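Local coordinates for vaginolysin (Gardnerella vaginalis, PDB 5IMY), which probably binds cholesterol in host membranes and perforates them as a pore-forming toxin of the cholesterol-dependent cytolysin family, at residues N213-Y218 with G262-V267. Numbering follows the deposited sequence.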
loop_
_atom_site.group_PDB
_atom_site.type_symbol
_atom_site.label_atom_id
_atom_site.label_comp_id
_atom_site.label_asym_id
_atom_site.label_seq_id
_atom_site.Cartn_x
_atom_site.Cartn_y
_atom_site.Cartn_z
ATOM N N ASN A 213 5.739 -19.353 -22.812
ATOM C CA ASN A 213 6.363 -20.330 -23.696
ATOM C C ASN A 213 5.764 -21.697 -23.394
ATOM O O ASN A 213 5.871 -22.186 -22.266
ATOM C CB ASN A 213 7.881 -20.346 -23.497
ATOM C CG ASN A 213 8.594 -21.257 -24.478
ATOM O OD1 ASN A 213 8.116 -21.495 -25.587
ATOM N ND2 ASN A 213 9.748 -21.774 -24.070
ATOM N N PHE A 214 5.121 -22.302 -24.389
ATOM C CA PHE A 214 4.540 -23.632 -24.249
ATOM C C PHE A 214 5.432 -24.650 -24.943
ATOM O O PHE A 214 5.785 -24.477 -26.115
ATOM C CB PHE A 214 3.132 -23.690 -24.844
ATOM C CG PHE A 214 2.094 -23.002 -24.014
ATOM C CD1 PHE A 214 1.528 -23.637 -22.921
ATOM C CD2 PHE A 214 1.674 -21.722 -24.328
ATOM C CE1 PHE A 214 0.571 -23.006 -22.155
ATOM C CE2 PHE A 214 0.716 -21.087 -23.567
ATOM C CZ PHE A 214 0.163 -21.729 -22.478
ATOM N N LYS A 215 5.794 -25.705 -24.217
ATOM C CA LYS A 215 6.593 -26.799 -24.754
ATOM C C LYS A 215 5.828 -28.099 -24.568
ATOM O O LYS A 215 5.538 -28.497 -23.434
ATOM C CB LYS A 215 7.957 -26.877 -24.069
ATOM C CG LYS A 215 9.012 -25.998 -24.715
ATOM C CD LYS A 215 10.276 -25.929 -23.880
ATOM C CE LYS A 215 11.337 -25.097 -24.576
ATOM N NZ LYS A 215 12.459 -24.739 -23.668
ATOM N N GLN A 216 5.503 -28.754 -25.680
ATOM C CA GLN A 216 4.851 -30.058 -25.675
ATOM C C GLN A 216 5.873 -31.086 -26.145
ATOM O O GLN A 216 6.260 -31.095 -27.320
ATOM C CB GLN A 216 3.614 -30.052 -26.568
ATOM C CG GLN A 216 2.697 -28.862 -26.328
ATOM C CD GLN A 216 1.349 -29.014 -26.998
ATOM O OE1 GLN A 216 1.144 -28.552 -28.122
ATOM N NE2 GLN A 216 0.417 -29.663 -26.310
ATOM N N THR A 217 6.320 -31.939 -25.228
ATOM C CA THR A 217 7.346 -32.933 -25.515
ATOM C C THR A 217 6.684 -34.284 -25.747
ATOM O O THR A 217 6.015 -34.814 -24.853
ATOM C CB THR A 217 8.354 -33.023 -24.368
ATOM O OG1 THR A 217 8.980 -31.749 -24.176
ATOM C CG2 THR A 217 9.426 -34.068 -24.667
ATOM N N TYR A 218 6.878 -34.841 -26.943
ATOM C CA TYR A 218 6.410 -36.191 -27.229
ATOM C C TYR A 218 7.396 -37.238 -26.732
ATOM O O TYR A 218 6.994 -38.242 -26.134
ATOM C CB TYR A 218 6.190 -36.362 -28.731
ATOM C CG TYR A 218 5.184 -35.402 -29.319
ATOM C CD1 TYR A 218 3.945 -35.202 -28.724
ATOM C CD2 TYR A 218 5.478 -34.688 -30.467
ATOM C CE1 TYR A 218 3.029 -34.319 -29.263
ATOM C CE2 TYR A 218 4.575 -33.800 -31.012
ATOM C CZ TYR A 218 3.350 -33.620 -30.408
ATOM O OH TYR A 218 2.450 -32.737 -30.957
ATOM N N GLY A 262 9.185 -32.340 -30.047
ATOM C CA GLY A 262 7.759 -32.112 -29.975
ATOM C C GLY A 262 7.304 -30.820 -30.614
ATOM O O GLY A 262 7.615 -30.549 -31.779
ATOM N N ARG A 263 6.564 -30.014 -29.856
ATOM C CA ARG A 263 5.912 -28.824 -30.382
ATOM C C ARG A 263 6.131 -27.673 -29.414
ATOM O O ARG A 263 5.920 -27.827 -28.207
ATOM C CB ARG A 263 4.416 -29.087 -30.586
ATOM C CG ARG A 263 3.730 -28.177 -31.584
ATOM C CD ARG A 263 2.464 -28.837 -32.104
ATOM N NE ARG A 263 1.517 -27.874 -32.659
ATOM C CZ ARG A 263 0.603 -27.222 -31.946
ATOM N NH1 ARG A 263 0.505 -27.415 -30.635
ATOM N NH2 ARG A 263 -0.217 -26.369 -32.545
ATOM N N SER A 264 6.557 -26.528 -29.941
ATOM C CA SER A 264 6.885 -25.363 -29.132
ATOM C C SER A 264 6.242 -24.125 -29.737
ATOM O O SER A 264 6.205 -23.971 -30.961
ATOM C CB SER A 264 8.404 -25.170 -29.039
ATOM O OG SER A 264 8.730 -23.903 -28.496
ATOM N N MET A 265 5.737 -23.242 -28.877
ATOM C CA MET A 265 5.139 -22.001 -29.345
ATOM C C MET A 265 5.208 -20.945 -28.251
ATOM O O MET A 265 5.263 -21.262 -27.059
ATOM C CB MET A 265 3.683 -22.205 -29.780
ATOM C CG MET A 265 2.759 -22.695 -28.679
ATOM S SD MET A 265 1.032 -22.675 -29.194
ATOM C CE MET A 265 0.235 -23.068 -27.645
ATOM N N TYR A 266 5.195 -19.686 -28.678
ATOM C CA TYR A 266 5.129 -18.535 -27.790
ATOM C C TYR A 266 3.763 -17.876 -27.921
ATOM O O TYR A 266 3.254 -17.705 -29.033
ATOM C CB TYR A 266 6.229 -17.524 -28.121
ATOM C CG TYR A 266 7.568 -17.853 -27.505
ATOM C CD1 TYR A 266 7.920 -17.348 -26.262
ATOM C CD2 TYR A 266 8.481 -18.664 -28.163
ATOM C CE1 TYR A 266 9.140 -17.642 -25.689
ATOM C CE2 TYR A 266 9.707 -18.964 -27.598
ATOM C CZ TYR A 266 10.032 -18.449 -26.361
ATOM O OH TYR A 266 11.250 -18.741 -25.787
ATOM N N VAL A 267 3.177 -17.501 -26.787
ATOM C CA VAL A 267 1.831 -16.941 -26.748
ATOM C C VAL A 267 1.867 -15.624 -25.990
ATOM O O VAL A 267 2.456 -15.541 -24.906
ATOM C CB VAL A 267 0.828 -17.908 -26.089
ATOM C CG1 VAL A 267 -0.581 -17.341 -26.172
ATOM C CG2 VAL A 267 0.895 -19.276 -26.751
#
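Asn213 lays its carboxamide over one face of the Tyr266 ring. The amide lies over the ring with the two planes 6° apart, a stack. Asn213 CG stands anti to the backbone N (chi1 -175°) and lies 3.7 Å from Tyr266 CZ. Asn213 CB adds an off-centre CH-pi contact to the same ring.

These residues sit on neighbouring antiparallel strands, as a non-hydrogen-bonded pair. Lys215 and Ser264 form the next pair on that face; the Lys215 amine turns away to Asn78. Phe214 and Met265 pair between these two, and Gln216 and Arg263 pair next along the strands, each through two backbone hydrogen bonds. Gln216 N to Arg263 O is the shortest at 2.7 Å.

On the face of Phe214 and Met265 the contact is apolar. Val267 CG2 meets the edge of the Phe214 ring, 3.5 Å from CD2. The extended Met265 chain brings CE to 3.9 Å from Phe214 CD2. Leu329 of helix 326-335 touches all three side chains.

Farther along this face, Gln216 and Arg263 run side by side. Arg263 NH1 gives a weak, bent hydrogen bond to Gln216 OE1, 2.8 Å long with 127° at the hydrogen. OE1 lies in the guanidinium plane, at its edge. NH1 also bonds Leu332 O.

At the corner, Tyr218 CD2 approaches Gly262 CA at 3.5 Å, and its hydroxyl bonds Gly336 O. Gly262 CA makes a CA-H...O contact with Gln216 O at 3.2 Å.

The pair belongs to the core sheet of the cytolysin. Phe214, Met265 and Val267 form an apolar patch against helix 326-335, and Arg263 and Tyr218 bond carbonyls in its last turn and just beyond. The partial negative charge of that helix end would probably suit the Arg263 guanidinium.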